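Local coordinates for general stress protein 26 (Bacillus anthracis, PDB 3EC6) that is of unknown function but binds flavin-adenine dinucleotide and is probably a flavin-dependent protein of the pyridoxamine 5'-phosphate oxidase family, at residues K95-N98 with N99-R103. Residues are numbered along the deposited sequence; the frame is centred on the assembly and turned at random.
Sequences KFWN and NSLKR. With SO4 (sulfate ion), chain C.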
ATOM      1  N   LYS A  95      -1.644  25.860  -4.413  1.00  7.94           N
ATOM      2  CA  LYS A  95      -2.151  25.676  -3.047  1.00  8.37           C
ATOM      3  C   LYS A  95      -1.371  24.608  -2.294  1.00  7.93           C
ATOM      4  O   LYS A  95      -0.959  24.792  -1.147  1.00  8.98           O
ATOM      5  CB  LYS A  95      -3.659  25.353  -3.083  1.00  9.90           C
ATOM      6  CG  LYS A  95      -4.290  25.133  -1.723  1.00 11.04           C
ATOM      7  CD  LYS A  95      -5.829  24.948  -1.891  1.00 15.25           C
ATOM      8  CE  LYS A  95      -6.463  24.485  -0.609  1.00 22.45           C
ATOM      9  NZ  LYS A  95      -7.965  24.688  -0.752  1.00 24.97           N
ATOM     10  N   PHE A  96      -1.106  23.499  -2.967  1.00  7.23           N
ATOM     11  CA  PHE A  96      -0.516  22.329  -2.306  1.00  6.70           C
ATOM     12  C   PHE A  96       1.000  22.350  -2.378  1.00  6.45           C
ATOM     13  O   PHE A  96       1.624  21.535  -1.717  1.00  8.20           O
ATOM     14  CB  PHE A  96      -1.074  21.012  -2.904  1.00  6.06           C
ATOM     15  CG  PHE A  96      -2.549  20.896  -2.748  1.00  6.98           C
ATOM     16  CD1 PHE A  96      -3.146  21.235  -1.545  1.00  8.11           C
ATOM     17  CD2 PHE A  96      -3.326  20.396  -3.802  1.00 12.81           C
ATOM     18  CE1 PHE A  96      -4.541  21.109  -1.371  1.00 10.33           C
ATOM     19  CE2 PHE A  96      -4.726  20.274  -3.651  1.00 13.04           C
ATOM     20  CZ  PHE A  96      -5.321  20.649  -2.462  1.00  9.55           C
ATOM     21  N   TRP A  97       1.577  23.228  -3.206  1.00  7.39           N
ATOM     22  CA  TRP A  97       3.039  23.234  -3.376  1.00  8.13           C
ATOM     23  C   TRP A  97       3.755  23.384  -2.033  1.00  8.75           C
ATOM     24  O   TRP A  97       3.339  24.175  -1.192  1.00  9.11           O
ATOM     25  CB  TRP A  97       3.516  24.322  -4.343  1.00  8.23           C
ATOM     26  CG  TRP A  97       5.018  24.295  -4.361  1.00 10.60           C
ATOM     27  CD1 TRP A  97       5.863  25.132  -3.667  1.00 10.92           C
ATOM     28  CD2 TRP A  97       5.859  23.349  -5.066  1.00 10.35           C
ATOM     29  NE1 TRP A  97       7.169  24.752  -3.902  1.00 13.38           N
ATOM     30  CE2 TRP A  97       7.196  23.680  -4.759  1.00 11.42           C
ATOM     31  CE3 TRP A  97       5.608  22.283  -5.948  1.00  9.47           C
ATOM     32  CZ2 TRP A  97       8.283  22.955  -5.273  1.00 12.63           C
ATOM     33  CZ3 TRP A  97       6.702  21.574  -6.479  1.00 10.01           C
ATOM     34  CH2 TRP A  97       8.018  21.931  -6.139  1.00  9.58           C
ATOM     35  N   ASN A  98       4.835  22.646  -1.824  1.00  8.21           N
ATOM     36  CA  ASN A  98       5.662  22.837  -0.621  1.00  8.34           C
ATOM     37  C   ASN A  98       7.021  22.225  -0.898  1.00  8.11           C
ATOM     38  O   ASN A  98       7.151  21.456  -1.874  1.00  6.88           O
ATOM     39  CB  ASN A  98       5.012  22.227   0.627  1.00 10.31           C
ATOM     40  CG  ASN A  98       4.939  20.739   0.560  1.00 10.34           C
ATOM     41  OD1 ASN A  98       5.872  20.036   0.975  1.00 12.61           O
ATOM     42  ND2 ASN A  98       3.874  20.221  -0.055  1.00 11.38           N
ATOM     43  N   ASN A  99       7.996  22.493  -0.055  1.00  8.04           N
ATOM     44  CA  ASN A  99       9.384  22.131  -0.427  1.00  7.99           C
ATOM     45  C   ASN A  99       9.675  20.620  -0.348  1.00  6.86           C
ATOM     46  O   ASN A  99      10.663  20.150  -0.918  1.00  6.41           O
ATOM     47  CB  ASN A  99      10.411  22.961   0.351  1.00  8.15           C
ATOM     48  CG  ASN A  99      10.414  24.442  -0.101  1.00  8.98           C
ATOM     49  OD1 ASN A  99       9.916  24.780  -1.207  1.00 12.13           O
ATOM     50  ND2 ASN A  99      10.985  25.313   0.730  1.00  7.98           N
ATOM     51  N   SER A 100       8.810  19.830   0.318  1.00  7.15           N
ATOM     52  CA  SER A 100       9.064  18.408   0.311  1.00  9.25           C
ATOM     53  C   SER A 100       8.973  17.854  -1.101  1.00  7.82           C
ATOM     54  O   SER A 100       9.659  16.859  -1.426  1.00  8.97           O
ATOM     55  CB  SER A 100       8.072  17.663   1.206  1.00  9.26           C
ATOM     56  OG  SER A 100       8.135  18.244   2.517  1.00 16.35           O
ATOM     57  N   LEU A 101       8.162  18.531  -1.937  1.00  7.09           N
ATOM     58  CA  LEU A 101       7.985  18.073  -3.343  1.00  7.01           C
ATOM     59  C   LEU A 101       9.224  18.276  -4.218  1.00  7.30           C
ATOM     60  O   LEU A 101       9.284  17.755  -5.347  1.00  7.60           O
ATOM     61  CB  LEU A 101       6.742  18.690  -3.972  1.00  7.78           C
ATOM     62  CG  LEU A 101       5.437  18.468  -3.198  1.00  6.35           C
ATOM     63  CD1 LEU A 101       4.350  19.301  -3.913  1.00  9.62           C
ATOM     64  CD2 LEU A 101       5.107  16.976  -3.266  1.00 12.04           C
ATOM     65  N   LYS A 102      10.234  18.984  -3.706  1.00  6.48           N
ATOM     66  CA  LYS A 102      11.448  19.285  -4.475  1.00  8.07           C
ATOM     67  C   LYS A 102      12.259  18.007  -4.751  1.00  7.26           C
ATOM     68  O   LYS A 102      13.157  18.017  -5.569  1.00  7.63           O
ATOM     69  CB  LYS A 102      12.304  20.386  -3.783  1.00  7.57           C
ATOM     70  CG  LYS A 102      11.685  21.740  -3.969  1.00 12.44           C
ATOM     71  CD  LYS A 102      12.530  22.865  -3.342  1.00 15.92           C
ATOM     72  CE  LYS A 102      13.786  23.274  -4.174  1.00 19.69           C
ATOM     73  NZ  LYS A 102      13.650  23.265  -5.729  1.00 25.63           N
ATOM     74  N   ARG A 103      11.898  16.912  -4.082  1.00  7.62           N
ATOM     75  CA  ARG A 103      12.519  15.638  -4.380  1.00  8.50           C
ATOM     76  C   ARG A 103      12.144  15.195  -5.765  1.00  7.64           C
ATOM     77  O   ARG A 103      12.913  14.460  -6.418  1.00 10.19           O
ATOM     78  CB  ARG A 103      12.059  14.557  -3.389  1.00  9.67           C
ATOM     79  CG  ARG A 103      12.556  14.809  -1.979  1.00 12.14           C
ATOM     80  CD  ARG A 103      11.851  13.851  -0.995  1.00 12.97           C
ATOM     81  NE  ARG A 103      12.447  13.910   0.345  1.00 17.44           N
ATOM     82  CZ  ARG A 103      12.138  14.793   1.278  1.00 20.33           C
ATOM     83  NH1 ARG A 103      11.250  15.773   1.062  1.00 20.32           N
ATOM     84  NH2 ARG A 103      12.736  14.700   2.462  1.00 21.68           N
TER
HETATM   85  S   SO4 C 140      10.861  17.658   4.451  1.00 56.35           S
HETATM   86  O1  SO4 C 140      11.190  17.775   3.019  1.00 52.88           O
HETATM   87  O2  SO4 C 140      11.400  16.385   4.946  1.00 55.35           O
HETATM   88  O3  SO4 C 140      11.447  18.775   5.199  1.00 56.35           O
HETATM   89  O4  SO4 C 140       9.423  17.742   4.716  1.00 55.92           O
HETATM   90  O   HOH W   1       7.810  26.689  -1.436  1.00 32.49           O
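Asn98 OD1 accepts Ser100 N at 3.0 Å, forming an Asx turn at the start of the 3-10 segment 99-103; the donor stands above the amide carbonyl plane. On the other amide branch, ND2 gives a hydrogen bond of 3.1 Å to Phe96 O, lying close to the amide plane, so both ends of the group are gripped and its rotation is fixed. With chi1 at 67°, CG sits between the backbone N and carbonyl carbon, which sets the amide between Phe96 O before it and Ser100 N after it. Leu101 N adds a 3.1 Å bond to Asn98 O. Alongside, Leu101 CB makes an off-centre CH-pi contact with the six-membered ring of Trp97, 4.3 Å from its centroid, and Lys102 CG meets Trp97 CZ2 at 3.8 Å. A water donates to Asn99 OD1 and accepts a weak bond from Trp97 NE1. Farther out, Ser100 OG and Arg103 NH1 and NH2 hold a sulfate, probably from the crystallisation liquor; NH1 also bonds Ser100 O, positioning the guanidinium, and NH2 forms a salt bridge with Asp74 of the second subunit. The turn follows helix 90-96, with Asn98 and Ser100 packed on Met34 of strand 27-38 and Leu101 beside a bound FAD.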